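Local structure of exported gluconolactonase (Xanthomonas campestris pv. campestris, 3DR2) at residues 44-49 against 61-65. The protein hydrolyses gluconolactone to gluconate in glucose secondary metabolism, as a calcium-binding six-bladed beta-propeller of the SMP-30 family. Numbering follows the deposited sequence.
With CA (calcium ion), chain D.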
ATOM      1  N   ALA A  44       1.829   8.795   0.858  1.00 11.97           N
ATOM      2  CA  ALA A  44       0.842   7.758   0.552  1.00 13.11           C
ATOM      3  C   ALA A  44       1.434   6.822  -0.496  1.00 12.94           C
ATOM      4  O   ALA A  44       2.620   6.899  -0.804  1.00 14.19           O
ATOM      5  CB  ALA A  44      -0.429   8.397   0.006  1.00 12.13           C
ATOM      6  N   THR A  45       0.620   5.917  -1.033  1.00 11.89           N
ATOM      7  CA  THR A  45       1.108   5.047  -2.095  1.00 11.82           C
ATOM      8  C   THR A  45       0.329   5.310  -3.387  1.00 12.36           C
ATOM      9  O   THR A  45       0.920   5.471  -4.448  1.00 12.63           O
ATOM     10  CB  THR A  45       0.991   3.556  -1.746  1.00 11.06           C
ATOM     11  OG1 THR A  45       1.845   3.249  -0.635  1.00 13.69           O
ATOM     12  CG2 THR A  45       1.423   2.715  -2.943  1.00 12.98           C
ATOM     13  N   TRP A  46      -0.998   5.365  -3.297  1.00 12.25           N
ATOM     14  CA  TRP A  46      -1.812   5.612  -4.484  1.00 13.40           C
ATOM     15  C   TRP A  46      -2.957   6.555  -4.131  1.00 15.12           C
ATOM     16  O   TRP A  46      -4.063   6.117  -3.819  1.00 13.35           O
ATOM     17  CB  TRP A  46      -2.354   4.281  -5.030  1.00 17.25           C
ATOM     18  CG  TRP A  46      -3.039   4.373  -6.372  1.00 18.52           C
ATOM     19  CD1 TRP A  46      -4.212   5.014  -6.653  1.00 20.92           C
ATOM     20  CD2 TRP A  46      -2.612   3.763  -7.598  1.00 21.79           C
ATOM     21  NE1 TRP A  46      -4.543   4.840  -7.974  1.00 22.96           N
ATOM     22  CE2 TRP A  46      -3.581   4.077  -8.578  1.00 20.62           C
ATOM     23  CE3 TRP A  46      -1.508   2.980  -7.964  1.00 21.64           C
ATOM     24  CZ2 TRP A  46      -3.480   3.631  -9.905  1.00 22.74           C
ATOM     25  CZ3 TRP A  46      -1.407   2.536  -9.285  1.00 22.71           C
ATOM     26  CH2 TRP A  46      -2.390   2.864 -10.237  1.00 23.49           C
ATOM     27  N   SER A  47      -2.669   7.851  -4.178  1.00 12.94           N
ATOM     28  CA  SER A  47      -3.645   8.886  -3.848  1.00 11.56           C
ATOM     29  C   SER A  47      -4.731   8.993  -4.903  1.00 13.91           C
ATOM     30  O   SER A  47      -4.449   8.987  -6.104  1.00 11.98           O
ATOM     31  CB  SER A  47      -2.941  10.235  -3.698  1.00 13.96           C
ATOM     32  OG  SER A  47      -2.024  10.201  -2.617  1.00 13.23           O
ATOM     33  N   GLU A  48      -5.969   9.128  -4.437  1.00 12.95           N
ATOM     34  CA  GLU A  48      -7.125   9.210  -5.325  1.00 14.16           C
ATOM     35  C   GLU A  48      -8.320   9.887  -4.658  1.00 13.62           C
ATOM     36  O   GLU A  48      -8.296  10.185  -3.466  1.00 13.18           O
ATOM     37  CB  GLU A  48      -7.535   7.793  -5.743  1.00 18.44           C
ATOM     38  CG  GLU A  48      -7.278   7.454  -7.205  1.00 21.14           C
ATOM     39  CD  GLU A  48      -8.400   7.908  -8.101  1.00 23.90           C
ATOM     40  OE1 GLU A  48      -9.006   8.964  -7.818  1.00 24.61           O
ATOM     41  OE2 GLU A  48      -8.679   7.215  -9.101  1.00 27.64           O
ATOM     42  N   GLY A  49      -9.355  10.127  -5.461  1.00 12.54           N
ATOM     43  CA  GLY A  49     -10.605  10.703  -4.992  1.00 12.67           C
ATOM     44  C   GLY A  49     -10.661  11.893  -4.048  1.00 14.86           C
ATOM     45  O   GLY A  49     -11.290  11.813  -2.989  1.00 11.90           O
ATOM     46  N   TRP A  61      -9.250  12.682   0.834  1.00 11.51           N
ATOM     47  CA  TRP A  61      -8.825  11.911  -0.328  1.00 11.54           C
ATOM     48  C   TRP A  61      -8.400  10.522   0.121  1.00 12.41           C
ATOM     49  O   TRP A  61      -8.198  10.290   1.311  1.00 10.86           O
ATOM     50  CB  TRP A  61      -7.722  12.649  -1.105  1.00 12.80           C
ATOM     51  CG  TRP A  61      -6.310  12.399  -0.701  1.00 11.95           C
ATOM     52  CD1 TRP A  61      -5.414  11.602  -1.342  1.00 12.64           C
ATOM     53  CD2 TRP A  61      -5.603  13.006   0.389  1.00 11.48           C
ATOM     54  NE1 TRP A  61      -4.186  11.677  -0.729  1.00 12.63           N
ATOM     55  CE2 TRP A  61      -4.274  12.532   0.338  1.00 12.50           C
ATOM     56  CE3 TRP A  61      -5.962  13.908   1.399  1.00 13.12           C
ATOM     57  CZ2 TRP A  61      -3.299  12.926   1.262  1.00 14.49           C
ATOM     58  CZ3 TRP A  61      -4.992  14.300   2.319  1.00 13.37           C
ATOM     59  CH2 TRP A  61      -3.676  13.808   2.242  1.00 12.53           C
ATOM     60  N   SER A  62      -8.299   9.590  -0.821  1.00 10.72           N
ATOM     61  CA  SER A  62      -7.948   8.219  -0.477  1.00 10.21           C
ATOM     62  C   SER A  62      -6.542   7.783  -0.818  1.00 12.18           C
ATOM     63  O   SER A  62      -5.966   8.231  -1.797  1.00 12.22           O
ATOM     64  CB  SER A  62      -8.872   7.234  -1.206  1.00 11.64           C
ATOM     65  OG  SER A  62     -10.229   7.469  -0.918  1.00 12.39           O
ATOM     66  N   ASP A  63      -5.992   6.905   0.012  1.00 10.75           N
ATOM     67  CA  ASP A  63      -4.720   6.284  -0.320  1.00 11.98           C
ATOM     68  C   ASP A  63      -5.280   4.892  -0.606  1.00 12.98           C
ATOM     69  O   ASP A  63      -5.431   4.079   0.299  1.00 14.95           O
ATOM     70  CB  ASP A  63      -3.752   6.212   0.853  1.00 13.52           C
ATOM     71  CG  ASP A  63      -2.460   5.494   0.477  1.00 12.43           C
ATOM     72  OD1 ASP A  63      -1.515   5.463   1.289  1.00 15.50           O
ATOM     73  OD2 ASP A  63      -2.393   4.952  -0.651  1.00 14.32           O
ATOM     74  N   LEU A  64      -5.628   4.647  -1.866  1.00 13.02           N
ATOM     75  CA  LEU A  64      -6.235   3.381  -2.282  1.00 14.59           C
ATOM     76  C   LEU A  64      -5.466   2.148  -1.848  1.00 14.11           C
ATOM     77  O   LEU A  64      -6.015   1.248  -1.218  1.00 13.58           O
ATOM     78  CB  LEU A  64      -6.384   3.367  -3.804  1.00 15.69           C
ATOM     79  CG  LEU A  64      -7.560   2.647  -4.480  1.00 21.92           C
ATOM     80  CD1 LEU A  64      -7.136   2.296  -5.893  1.00 17.96           C
ATOM     81  CD2 LEU A  64      -7.986   1.400  -3.733  1.00 18.81           C
ATOM     82  N   VAL A  65      -4.188   2.105  -2.192  1.00 12.02           N
ATOM     83  CA  VAL A  65      -3.352   0.967  -1.862  1.00 12.55           C
ATOM     84  C   VAL A  65      -3.021   0.865  -0.374  1.00 12.93           C
ATOM     85  O   VAL A  65      -2.859  -0.236   0.157  1.00 11.57           O
ATOM     86  CB  VAL A  65      -2.072   1.010  -2.720  1.00 12.75           C
ATOM     87  CG1 VAL A  65      -1.107  -0.084  -2.309  1.00 14.51           C
ATOM     88  CG2 VAL A  65      -2.454   0.848  -4.188  1.00 13.88           C
TER
HETATM   89 CA    CA D 707     -10.451   7.081 -10.920  1.00  1.00          CA
HETATM   90  O   HOH W   1       0.667   3.770   1.635  1.00 14.83           O
HETATM   91  O   HOH W   2     -11.768   8.998 -11.498  1.00 14.52           O
HETATM   92  O   HOH W   3      -9.011   5.048 -10.413  1.00 16.93           O
HETATM   93  O   HOH W   4     -11.433   7.445  -8.752  1.00 13.53           O
HETATM   94  O   HOH W   5      -9.316   9.151 -10.262  1.00 24.65           O
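E48 and S62 form an antiparallel hydrogen-bonded pair, E48 N to S62 O (2.8 Å) and S62 N to E48 O (2.7 Å), where strands 47-49 and 61-63 of a propeller-blade hairpin run at 140° to each other. S47 and D63 make the adjoining non-hydrogen-bonded pair, and L64 N prolongs the ladder by bonding W46 O. Beyond it the D63 carboxylate takes over: with CG anti to the backbone N (chi1 177°), it reaches the loop leading into strand 47-53, where OD2 accepts W46 N at 3.0 Å in an almost straight bond and T45 N at 3.2 Å. Both donors come from the same face of the carboxylate plane, well out of it. A water bridges D63 OD1, to which it donates, and T45 OG1. On the same face of the sheet as D63, S47 OG sits in the plane of the W61 indole, at its edge, and accepts a weak bond from NE1 (3.2 Å); its stronger bond goes to G296 O. V65 packs CG2 against W46 CB (3.5 Å) and CG1 against T45 CG2, while L64 lies alongside W46, its CB near CD1. T45 and V65 also pack against V65 and T45 of the second subunit.

E48 points to the other face, with S62. Its chain, bent at chi2 (-85°), brings OE2 to calcium at 2.5 Å, and N134, N191, D242 and four waters complete the site. OE1 accepts G49 N on its anti side (2.7 Å) and a further bond from N281. The N-H groups of T45 and W46 thus hold the D63 carboxylate and probably offset its buried charge, while the paired strand presents E48 to a calcium that probably serves lactone hydrolysis, as in SMP-30 relatives.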